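Local coordinates for protein peptidoglycan D,D-transpeptidase MrdA (Pseudomonas aeruginosa, PDB 7KIS) that probably catalyses the cross-linking of peptidoglycan strands during cell wall synthesis, as a penicillin-binding D,D-transpeptidase, at residues A[363-367]-A[384-390]; A[345-351]-A[372-378]; A[379-383]-A[512-516]. All coordinates share one frame. Residues are numbered along the deposited sequence.

Interaction 1 of 3, residues A[363-367]-A[384-390]. With C9D ((2S,5R)-1-formyl-N'-[(3R)-pyrrolidine-3-carbonyl]-5-[(sulfooxy)amino]piperidine-2-carbohydrazide), chain C.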
loop_
_atom_site.group_PDB
_atom_site.type_symbol
_atom_site.label_atom_id
_atom_site.label_comp_id
_atom_site.label_asym_id
_atom_site.label_seq_id
_atom_site.Cartn_x
_atom_site.Cartn_y
_atom_site.Cartn_z
ATOM N N LYS A 363 15.967 7.318 29.524
ATOM C CA LYS A 363 16.688 7.303 28.255
ATOM C C LYS A 363 15.903 6.540 27.197
ATOM O O LYS A 363 15.483 5.402 27.428
ATOM C CB LYS A 363 18.075 6.679 28.428
ATOM C CG LYS A 363 19.063 7.594 29.120
ATOM C CD LYS A 363 19.961 6.844 30.087
ATOM C CE LYS A 363 21.373 6.723 29.539
ATOM N NZ LYS A 363 22.170 7.949 29.824
ATOM N N TYR A 364 15.714 7.171 26.038
ATOM C CA TYR A 364 15.113 6.537 24.866
ATOM C C TYR A 364 16.241 6.041 23.971
ATOM O O TYR A 364 16.934 6.842 23.336
ATOM C CB TYR A 364 14.204 7.513 24.123
ATOM C CG TYR A 364 13.057 8.023 24.961
ATOM C CD1 TYR A 364 13.241 9.064 25.862
ATOM C CD2 TYR A 364 11.793 7.460 24.858
ATOM C CE1 TYR A 364 12.199 9.530 26.634
ATOM C CE2 TYR A 364 10.743 7.922 25.627
ATOM C CZ TYR A 364 10.952 8.958 26.514
ATOM O OH TYR A 364 9.914 9.424 27.285
ATOM N N ARG A 365 16.425 4.726 23.922
ATOM C CA ARG A 365 17.670 4.148 23.442
ATOM C C ARG A 365 17.642 3.905 21.938
ATOM O O ARG A 365 16.591 3.644 21.347
ATOM C CB ARG A 365 17.961 2.843 24.186
ATOM C CG ARG A 365 17.982 3.034 25.690
ATOM C CD ARG A 365 18.331 1.765 26.442
ATOM N NE ARG A 365 18.746 2.071 27.809
ATOM C CZ ARG A 365 19.968 2.474 28.146
ATOM N NH1 ARG A 365 20.260 2.735 29.414
ATOM N NH2 ARG A 365 20.904 2.611 27.216
ATOM N N ASN A 366 18.818 4.007 21.326
ATOM C CA ASN A 366 19.001 3.774 19.902
ATOM C C ASN A 366 19.111 2.277 19.630
ATOM O O ASN A 366 19.477 1.488 20.506
ATOM C CB ASN A 366 20.252 4.502 19.405
ATOM C CG ASN A 366 20.276 4.677 17.897
ATOM O OD1 ASN A 366 19.237 4.847 17.259
ATOM N ND2 ASN A 366 21.473 4.649 17.319
ATOM N N TRP A 367 18.780 1.882 18.396
ATOM C CA TRP A 367 18.915 0.477 18.032
ATOM C C TRP A 367 20.365 0.016 18.074
ATOM O O TRP A 367 20.619 -1.182 18.247
ATOM C CB TRP A 367 18.321 0.221 16.643
ATOM C CG TRP A 367 19.177 0.697 15.503
ATOM C CD1 TRP A 367 19.097 1.900 14.864
ATOM C CD2 TRP A 367 20.241 -0.024 14.864
ATOM N NE1 TRP A 367 20.045 1.976 13.871
ATOM C CE2 TRP A 367 20.760 0.808 13.851
ATOM C CE3 TRP A 367 20.805 -1.290 15.054
ATOM C CZ2 TRP A 367 21.816 0.413 13.031
ATOM C CZ3 TRP A 367 21.854 -1.678 14.238
ATOM C CH2 TRP A 367 22.348 -0.830 13.239
ATOM N N SER A 384 19.373 4.857 9.787
ATOM C CA SER A 384 18.141 4.858 10.573
ATOM C C SER A 384 18.437 5.035 12.062
ATOM O O SER A 384 18.153 4.174 12.896
ATOM C CB SER A 384 17.343 3.579 10.323
ATOM O OG SER A 384 16.077 3.645 10.960
ATOM N N ASN A 385 18.994 6.196 12.388
ATOM C CA ASN A 385 19.283 6.526 13.774
ATOM C C ASN A 385 17.997 6.945 14.478
ATOM O O ASN A 385 17.215 7.734 13.941
ATOM C CB ASN A 385 20.328 7.638 13.846
ATOM C CG ASN A 385 20.855 7.854 15.252
ATOM O OD1 ASN A 385 20.280 8.618 16.029
ATOM N ND2 ASN A 385 21.949 7.177 15.591
ATOM N N ASP A 386 17.776 6.414 15.681
ATOM C CA ASP A 386 16.551 6.739 16.402
ATOM C C ASP A 386 16.671 8.044 17.179
ATOM O O ASP A 386 15.683 8.776 17.300
ATOM C CB ASP A 386 16.169 5.597 17.347
ATOM C CG ASP A 386 15.916 4.292 16.615
ATOM O OD1 ASP A 386 15.208 4.312 15.588
ATOM O OD2 ASP A 386 16.429 3.245 17.063
ATOM N N THR A 387 17.858 8.350 17.707
ATOM C CA THR A 387 18.022 9.558 18.512
ATOM C C THR A 387 17.809 10.814 17.676
ATOM O O THR A 387 17.265 11.809 18.170
ATOM C CB THR A 387 19.404 9.572 19.165
ATOM O OG1 THR A 387 20.416 9.514 18.152
ATOM C CG2 THR A 387 19.557 8.381 20.094
ATOM N N TYR A 388 18.241 10.792 16.411
ATOM C CA TYR A 388 18.014 11.933 15.529
ATOM C C TYR A 388 16.528 12.237 15.396
ATOM O O TYR A 388 16.116 13.402 15.449
ATOM C CB TYR A 388 18.634 11.664 14.157
ATOM C CG TYR A 388 18.459 12.777 13.140
ATOM C CD1 TYR A 388 17.288 12.895 12.398
ATOM C CD2 TYR A 388 19.476 13.692 12.903
ATOM C CE1 TYR A 388 17.130 13.901 11.465
ATOM C CE2 TYR A 388 19.326 14.702 11.970
ATOM C CZ TYR A 388 18.151 14.801 11.254
ATOM O OH TYR A 388 17.997 15.805 10.324
ATOM N N PHE A 389 15.708 11.201 15.221
ATOM C CA PHE A 389 14.272 11.400 15.088
ATOM C C PHE A 389 13.574 11.486 16.438
ATOM O O PHE A 389 12.481 12.058 16.517
ATOM C CB PHE A 389 13.672 10.284 14.230
ATOM C CG PHE A 389 14.209 10.257 12.826
ATOM C CD1 PHE A 389 15.343 9.527 12.518
ATOM C CD2 PHE A 389 13.593 10.981 11.819
ATOM C CE1 PHE A 389 15.849 9.506 11.231
ATOM C CE2 PHE A 389 14.094 10.966 10.531
ATOM C CZ PHE A 389 15.223 10.227 10.237
ATOM N N TYR A 390 14.172 10.925 17.492
ATOM C CA TYR A 390 13.753 11.271 18.845
ATOM C C TYR A 390 13.871 12.774 19.066
ATOM O O TYR A 390 12.940 13.422 19.558
ATOM C CB TYR A 390 14.603 10.521 19.872
ATOM C CG TYR A 390 14.297 9.047 20.022
ATOM C CD1 TYR A 390 13.028 8.544 19.769
ATOM C CD2 TYR A 390 15.284 8.159 20.433
ATOM C CE1 TYR A 390 12.753 7.194 19.915
ATOM C CE2 TYR A 390 15.020 6.812 20.581
ATOM C CZ TYR A 390 13.755 6.333 20.322
ATOM O OH TYR A 390 13.497 4.989 20.470
HETATM O OAF C9D C . 16.340 -3.117 8.172
HETATM S SAY C9D C . 16.821 -2.636 9.532
HETATM O OAD C9D C . 16.995 -3.802 10.481
HETATM O OAE C9D C . 18.150 -2.007 9.179
HETATM O OAR C9D C . 15.755 -1.489 10.188
HETATM N NAQ C9D C . 16.536 -0.504 10.883
HETATM C CAU C9D C . 16.283 -0.589 12.380
HETATM C CAJ C9D C . 15.522 -1.827 12.673
HETATM C CB C9D C . 15.067 -1.906 14.076
HETATM C CAM C9D C . 15.577 0.683 12.852
HETATM N N C9D C . 14.248 0.430 13.527
HETATM C CAG C9D C . 13.031 0.955 12.905
HETATM O OAA C9D C . 12.015 0.339 12.982
HETATM C CA C9D C . 14.118 -0.768 14.440
HETATM C C C9D C . 14.402 -0.366 15.878
HETATM O O C9D C . 14.408 -1.200 16.716
HETATM N NAP C9D C . 14.677 1.043 16.247
HETATM N NAO C9D C . 14.935 1.314 17.618
HETATM C CAS C9D C . 13.892 1.082 18.616
HETATM O OAB C9D C . 12.823 0.679 18.291
HETATM C CAV C9D C . 14.199 1.364 20.138
HETATM C CAI C9D C . 15.615 0.767 20.458
HETATM C CAH C9D C . 15.335 -0.544 21.306
HETATM N NAN C9D C . 14.153 -0.307 21.908
HETATM C CAL C9D C . 13.305 0.677 20.903
#

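Interaction 2 of 3, residues A[345-351]-A[372-378]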
loop_
_atom_site.group_PDB
_atom_site.type_symbol
_atom_site.label_atom_id
_atom_site.label_comp_id
_atom_site.label_asym_id
_atom_site.label_seq_id
_atom_site.Cartn_x
_atom_site.Cartn_y
_atom_site.Cartn_z
ATOM N N PRO A 345 19.075 20.756 6.779
ATOM C CA PRO A 345 19.723 19.595 6.138
ATOM C C PRO A 345 21.124 19.285 6.643
ATOM O O PRO A 345 21.568 18.139 6.502
ATOM C CB PRO A 345 19.749 19.987 4.655
ATOM C CG PRO A 345 18.630 20.948 4.500
ATOM C CD PRO A 345 18.571 21.718 5.781
ATOM N N THR A 346 21.837 20.254 7.215
ATOM C CA THR A 346 23.173 20.012 7.739
ATOM C C THR A 346 23.227 19.989 9.260
ATOM O O THR A 346 24.237 19.545 9.819
ATOM C CB THR A 346 24.159 21.067 7.209
ATOM O OG1 THR A 346 23.815 21.408 5.861
ATOM C CG2 THR A 346 25.587 20.526 7.227
ATOM N N SER A 347 22.176 20.448 9.940
ATOM C CA SER A 347 22.186 20.506 11.397
ATOM C C SER A 347 22.425 19.124 11.994
ATOM O O SER A 347 21.765 18.147 11.629
ATOM C CB SER A 347 20.876 21.096 11.915
ATOM O OG SER A 347 19.838 20.143 11.864
ATOM N N ARG A 348 23.376 19.055 12.918
ATOM C CA ARG A 348 23.875 17.810 13.479
ATOM C C ARG A 348 23.321 17.539 14.874
ATOM O O ARG A 348 22.856 18.439 15.579
ATOM C CB ARG A 348 25.401 17.853 13.540
ATOM C CG ARG A 348 25.902 19.117 14.204
ATOM C CD ARG A 348 27.175 18.877 14.971
ATOM N NE ARG A 348 28.345 18.972 14.114
ATOM C CZ ARG A 348 29.131 20.039 14.065
ATOM N NH1 ARG A 348 28.868 21.091 14.826
ATOM N NH2 ARG A 348 30.178 20.054 13.262
ATOM N N VAL A 349 23.386 16.265 15.261
ATOM C CA VAL A 349 22.933 15.780 16.560
ATOM C C VAL A 349 23.889 14.671 16.982
ATOM O O VAL A 349 24.085 13.705 16.238
ATOM C CB VAL A 349 21.486 15.255 16.522
ATOM C CG1 VAL A 349 21.217 14.342 17.708
ATOM C CG2 VAL A 349 20.497 16.412 16.504
ATOM N N PHE A 350 24.490 14.806 18.162
ATOM C CA PHE A 350 25.368 13.762 18.672
ATOM C C PHE A 350 24.548 12.609 19.230
ATOM O O PHE A 350 23.642 12.814 20.043
ATOM C CB PHE A 350 26.304 14.299 19.754
ATOM C CG PHE A 350 27.407 13.347 20.118
ATOM C CD1 PHE A 350 28.491 13.166 19.273
ATOM C CD2 PHE A 350 27.355 12.621 21.296
ATOM C CE1 PHE A 350 29.505 12.286 19.600
ATOM C CE2 PHE A 350 28.366 11.739 21.628
ATOM C CZ PHE A 350 29.442 11.572 20.778
ATOM N N ASP A 351 24.867 11.396 18.785
ATOM C CA ASP A 351 24.156 10.194 19.209
ATOM C C ASP A 351 25.029 9.403 20.173
ATOM O O ASP A 351 25.928 8.668 19.737
ATOM C CB ASP A 351 23.780 9.340 17.994
ATOM C CG ASP A 351 23.267 7.966 18.379
ATOM O OD1 ASP A 351 22.622 7.840 19.441
ATOM O OD2 ASP A 351 23.506 7.009 17.613
ATOM N N ASP A 372 25.954 6.382 17.131
ATOM C CA ASP A 372 26.519 6.639 15.815
ATOM C C ASP A 372 27.352 7.911 15.774
ATOM O O ASP A 372 27.838 8.283 14.700
ATOM C CB ASP A 372 25.406 6.713 14.763
ATOM C CG ASP A 372 24.979 5.344 14.273
ATOM O OD1 ASP A 372 25.862 4.545 13.895
ATOM O OD2 ASP A 372 23.761 5.064 14.267
ATOM N N GLY A 373 27.526 8.589 16.907
ATOM C CA GLY A 373 28.259 9.840 16.913
ATOM C C GLY A 373 27.403 10.985 16.399
ATOM O O GLY A 373 26.183 11.007 16.565
ATOM N N TRP A 374 28.061 11.952 15.766
ATOM C CA TRP A 374 27.341 13.056 15.150
ATOM C C TRP A 374 26.608 12.556 13.912
ATOM O O TRP A 374 27.209 11.930 13.033
ATOM C CB TRP A 374 28.303 14.182 14.777
ATOM C CG TRP A 374 29.006 14.794 15.950
ATOM C CD1 TRP A 374 30.299 14.585 16.328
ATOM C CD2 TRP A 374 28.456 15.719 16.895
ATOM N NE1 TRP A 374 30.588 15.320 17.451
ATOM C CE2 TRP A 374 29.473 16.027 17.819
ATOM C CE3 TRP A 374 27.201 16.315 17.053
ATOM C CZ2 TRP A 374 29.276 16.904 18.884
ATOM C CZ3 TRP A 374 27.009 17.191 18.106
ATOM C CH2 TRP A 374 28.039 17.474 19.010
ATOM N N VAL A 375 25.309 12.829 13.839
ATOM C CA VAL A 375 24.490 12.410 12.709
ATOM C C VAL A 375 23.752 13.620 12.156
ATOM O O VAL A 375 23.327 14.506 12.907
ATOM C CB VAL A 375 23.499 11.285 13.095
ATOM C CG1 VAL A 375 24.234 10.124 13.751
ATOM C CG2 VAL A 375 22.403 11.806 14.011
ATOM N N SER A 376 23.621 13.663 10.836
ATOM C CA SER A 376 22.853 14.672 10.130
ATOM C C SER A 376 21.667 13.998 9.449
ATOM O O SER A 376 21.376 12.821 9.693
ATOM C CB SER A 376 23.747 15.415 9.133
ATOM O OG SER A 376 24.884 15.962 9.778
ATOM N N LEU A 377 20.973 14.754 8.595
ATOM C CA LEU A 377 19.791 14.224 7.918
ATOM C C LEU A 377 20.124 12.957 7.139
ATOM O O LEU A 377 19.447 11.934 7.278
ATOM C CB LEU A 377 19.199 15.280 6.987
ATOM C CG LEU A 377 18.239 14.762 5.913
ATOM C CD1 LEU A 377 16.975 14.233 6.561
ATOM C CD2 LEU A 377 17.913 15.854 4.908
ATOM N N GLU A 378 21.179 13.000 6.332
ATOM C CA GLU A 378 21.498 11.844 5.505
ATOM C C GLU A 378 21.998 10.687 6.366
ATOM O O GLU A 378 21.512 9.557 6.238
ATOM C CB GLU A 378 22.533 12.221 4.448
ATOM C CG GLU A 378 22.305 13.592 3.832
ATOM C CD GLU A 378 22.940 14.700 4.646
ATOM O OE1 GLU A 378 24.173 14.877 4.554
ATOM O OE2 GLU A 378 22.206 15.384 5.390
HETATM O O HOH W 1 20.136 17.519 9.230
#

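Interaction 3 of 3, residues A[379-383]-A[512-516]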
loop_
_atom_site.group_PDB
_atom_site.type_symbol
_atom_site.label_atom_id
_atom_site.label_comp_id
_atom_site.label_asym_id
_atom_site.label_seq_id
_atom_site.Cartn_x
_atom_site.Cartn_y
_atom_site.Cartn_z
ATOM N N SER A 379 22.931 10.961 7.289
ATOM C CA SER A 379 23.415 9.916 8.188
ATOM C C SER A 379 22.267 9.290 8.969
ATOM O O SER A 379 22.258 8.077 9.206
ATOM C CB SER A 379 24.465 10.492 9.135
ATOM O OG SER A 379 25.131 9.471 9.862
ATOM N N ALA A 380 21.285 10.103 9.378
ATOM C CA ALA A 380 20.143 9.575 10.117
ATOM C C ALA A 380 19.285 8.650 9.268
ATOM O O ALA A 380 18.605 7.776 9.813
ATOM C CB ALA A 380 19.289 10.714 10.657
ATOM N N ILE A 381 19.262 8.845 7.948
ATOM C CA ILE A 381 18.397 8.024 7.106
ATOM C C ILE A 381 19.078 6.712 6.731
ATOM O O ILE A 381 18.522 5.630 6.948
ATOM C CB ILE A 381 17.947 8.810 5.861
ATOM C CG1 ILE A 381 17.128 10.035 6.279
ATOM C CG2 ILE A 381 17.128 7.915 4.949
ATOM C CD1 ILE A 381 16.164 10.537 5.221
ATOM N N TYR A 382 20.294 6.772 6.173
ATOM C CA TYR A 382 20.924 5.535 5.724
ATOM C C TYR A 382 21.470 4.692 6.870
ATOM O O TYR A 382 21.894 3.558 6.633
ATOM C CB TYR A 382 22.034 5.814 4.695
ATOM C CG TYR A 382 23.204 6.675 5.140
ATOM C CD1 TYR A 382 24.118 6.222 6.088
ATOM C CD2 TYR A 382 23.426 7.919 4.566
ATOM C CE1 TYR A 382 25.193 7.003 6.477
ATOM C CE2 TYR A 382 24.497 8.705 4.947
ATOM C CZ TYR A 382 25.379 8.242 5.901
ATOM O OH TYR A 382 26.446 9.024 6.281
ATOM N N ARG A 383 21.471 5.212 8.097
ATOM C CA ARG A 383 21.721 4.403 9.278
ATOM C C ARG A 383 20.479 4.207 10.132
ATOM O O ARG A 383 20.527 3.433 11.094
ATOM C CB ARG A 383 22.833 5.024 10.135
ATOM C CG ARG A 383 24.223 4.863 9.544
ATOM C CD ARG A 383 25.180 4.211 10.529
ATOM N NE ARG A 383 24.680 2.930 11.021
ATOM C CZ ARG A 383 24.818 1.776 10.377
ATOM N NH1 ARG A 383 25.441 1.734 9.208
ATOM N NH2 ARG A 383 24.333 0.659 10.903
ATOM N N GLY A 512 19.001 10.671 0.877
ATOM C CA GLY A 512 19.187 9.889 2.088
ATOM C C GLY A 512 18.608 8.496 1.948
ATOM O O GLY A 512 19.238 7.505 2.327
ATOM N N MET A 513 17.390 8.404 1.409
ATOM C CA MET A 513 16.827 7.105 1.060
ATOM C C MET A 513 17.665 6.402 0.002
ATOM O O MET A 513 17.728 5.168 -0.025
ATOM C CB MET A 513 15.391 7.268 0.560
ATOM C CG MET A 513 14.413 7.791 1.590
ATOM S SD MET A 513 12.757 7.949 0.896
ATOM C CE MET A 513 12.301 6.229 0.692
ATOM N N GLN A 514 18.304 7.169 -0.884
ATOM C CA GLN A 514 19.122 6.571 -1.934
ATOM C C GLN A 514 20.348 5.875 -1.357
ATOM O O GLN A 514 20.723 4.788 -1.813
ATOM C CB GLN A 514 19.538 7.648 -2.933
ATOM C CG GLN A 514 20.031 7.129 -4.262
ATOM C CD GLN A 514 20.220 8.243 -5.266
ATOM O OE1 GLN A 514 21.286 8.380 -5.865
ATOM N NE2 GLN A 514 19.184 9.055 -5.451
ATOM N N GLN A 515 20.980 6.476 -0.349
ATOM C CA GLN A 515 22.153 5.881 0.280
ATOM C C GLN A 515 21.804 4.734 1.218
ATOM O O GLN A 515 22.715 4.056 1.707
ATOM C CB GLN A 515 22.952 6.948 1.033
ATOM C CG GLN A 515 23.464 8.071 0.143
ATOM C CD GLN A 515 24.381 7.572 -0.959
ATOM O OE1 GLN A 515 23.997 7.531 -2.128
ATOM N NE2 GLN A 515 25.601 7.193 -0.590
ATOM N N VAL A 516 20.516 4.513 1.494
ATOM C CA VAL A 516 20.104 3.352 2.277
ATOM C C VAL A 516 20.515 2.063 1.576
ATOM O O VAL A 516 20.949 1.098 2.218
ATOM C CB VAL A 516 18.585 3.401 2.534
ATOM C CG1 VAL A 516 18.104 2.113 3.183
ATOM C CG2 VAL A 516 18.233 4.604 3.395
#

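Interaction 1 of 3, residues A[363-367]-A[384-390]
A loop pinned to the start of a helix can wall a pocket, and residues 363-367 and 384-390 line part of the one that holds C9D, beside Ser327, the predicted acyl-ester serine. Two hydrogen bonds trade side chain for backbone: Asp386 N donates to Asn366 OD1 (2.7 Å), while Asp386 OD2 accepts from Trp367 N (3.0 Å). The same OD2 accepts a weak hydrogen bond from C9D NAO (2.5 Å), and Asp386 OD1 forms a salt bridge with Lys330, which also bonds Ser384 OG. Asn385 N-caps the helix, its OD1 accepting from Tyr388 N (3.0 Å). Ser384-Asn385-Asp386 corresponds to the SxN motif of penicillin-binding proteins, with aspartate third. Trp367 turns one face to C9D; Tyr364 presents its ring edge to the face of Tyr390 and sets its CB 4.0 Å from that ring's centroid, a CH-pi contact, while Tyr390 OH donates weakly to Arg365 O (3.5 Å). Strand 364-365 runs beside strand 354-355, both tyrosines lean on Leu446, and Phe389 packs against helix 330-340.

Interaction 2 of 3, residues A[345-351]-A[372-378]
Trp374 is covered on both faces of its indole: Phe350 CB sits 3.5 Å from the centroid of the six-membered ring, the phenyl edge turns to the face of the five-membered ring (centroids 4.7 Å apart), and the Arg348 side chain crosses the opposite face, its CD 3.3 Å from Trp374 CE3. The guanidinium lies too far off for more than a weak cation-pi attraction. The cluster lies on one face of a short antiparallel ladder that closes the excursion between residues 351 and 372. Val349 and Val375 form a hydrogen-bonded pair (Val349 N to Val375 O 2.9 Å, Val375 N to Val349 O 2.8 Å), Phe350 faces Trp374 in a non-hydrogen-bonded pair, and Asp351 and Gly373 form a second hydrogen-bonded pair (Asp351 N to Gly373 O 2.6 Å, Gly373 N to Asp351 O 3.3 Å). Gly373 has phi 78°, which favours glycine. On the face of Val349 and Val375, Asp351 OD2 accepts from Asp372 N (2.6 Å), and Asn385 donates to both carboxylates. A water donates to Ser347 O (3.0 Å) and weakly accepts from Leu377 N (3.0 Å), bridging the two segments as helix 377-382 begins. Leu377 then packs on Tyr388 and helix 330-340.

Interaction 3 of 3, residues A[379-383]-A[512-516]
Where two helices approach closely, the rotamers of a few residues decide how near the backbones can come. Residues 379-383 and 512-516 bring Tyr382 CA to within 4.2 Å of Val516 CA, a very short separation for two helical segments. One turn away, Gly512 lies against Ile381, where a CB would fall only about 3.1 Å from Ile381 CD1, a tight fit. Ile381, with chi1 m and chi2 t, rests its CG2 3.4 Å from Gly512 O and 3.8 Å from Val516 CG2, and the same Ile381 CG2 lies 4.3 Å from Met513 CG, although the CA-to-CB bond of Met513 points away. Val516 takes chi1 t, which sets CG2 between the two residues opposite, 3.7 Å from both Ile381 O and Tyr382 CA. Tyr382 adopts chi1 p, a rotamer disfavoured within helices, here in the last helical residue before Arg383. Its CB starts toward the partner helix, 3.5 Å from Gln515 O, but the ring swings off, passing Gln515 CB at 3.7 Å from CD2, and its hydroxyl makes a weak hydrogen bond with Arg521. Gln515, m in both chi1 and chi2, likewise carries its amide away from the interface. With apolar groups and backbone carbonyls meeting across the interface, the chemistry implies that helices 377-382 and 504-518 are joined here by van der Waals packing and close fit rather than by directional polar bonds.

How the interactions relate
From the N terminus, 345-351 comes first, and the chain makes an excursion through 363-367 before returning at 372-378, where interaction 2 closes the loop. Residues 363-367, inside that loop, find their partner at 384-390, beyond it, so interactions 1 and 2 cross. Interaction 3 opens at 379-383, between the two segments of interaction 1, and closes only at 512-516, after 128 intervening residues; it therefore crosses interaction 1 and follows interaction 2 in series. Helix 377-382 serves interactions 2 and 3. Asn385 bonds to Asp351, and Trp367 NE1 to Arg383 O, coupling the three. Together they tie the pocket loop, the ladder of 349-351 with 373-375 and helices 377-382, 386-396 and 504-518 within the transpeptidase domain.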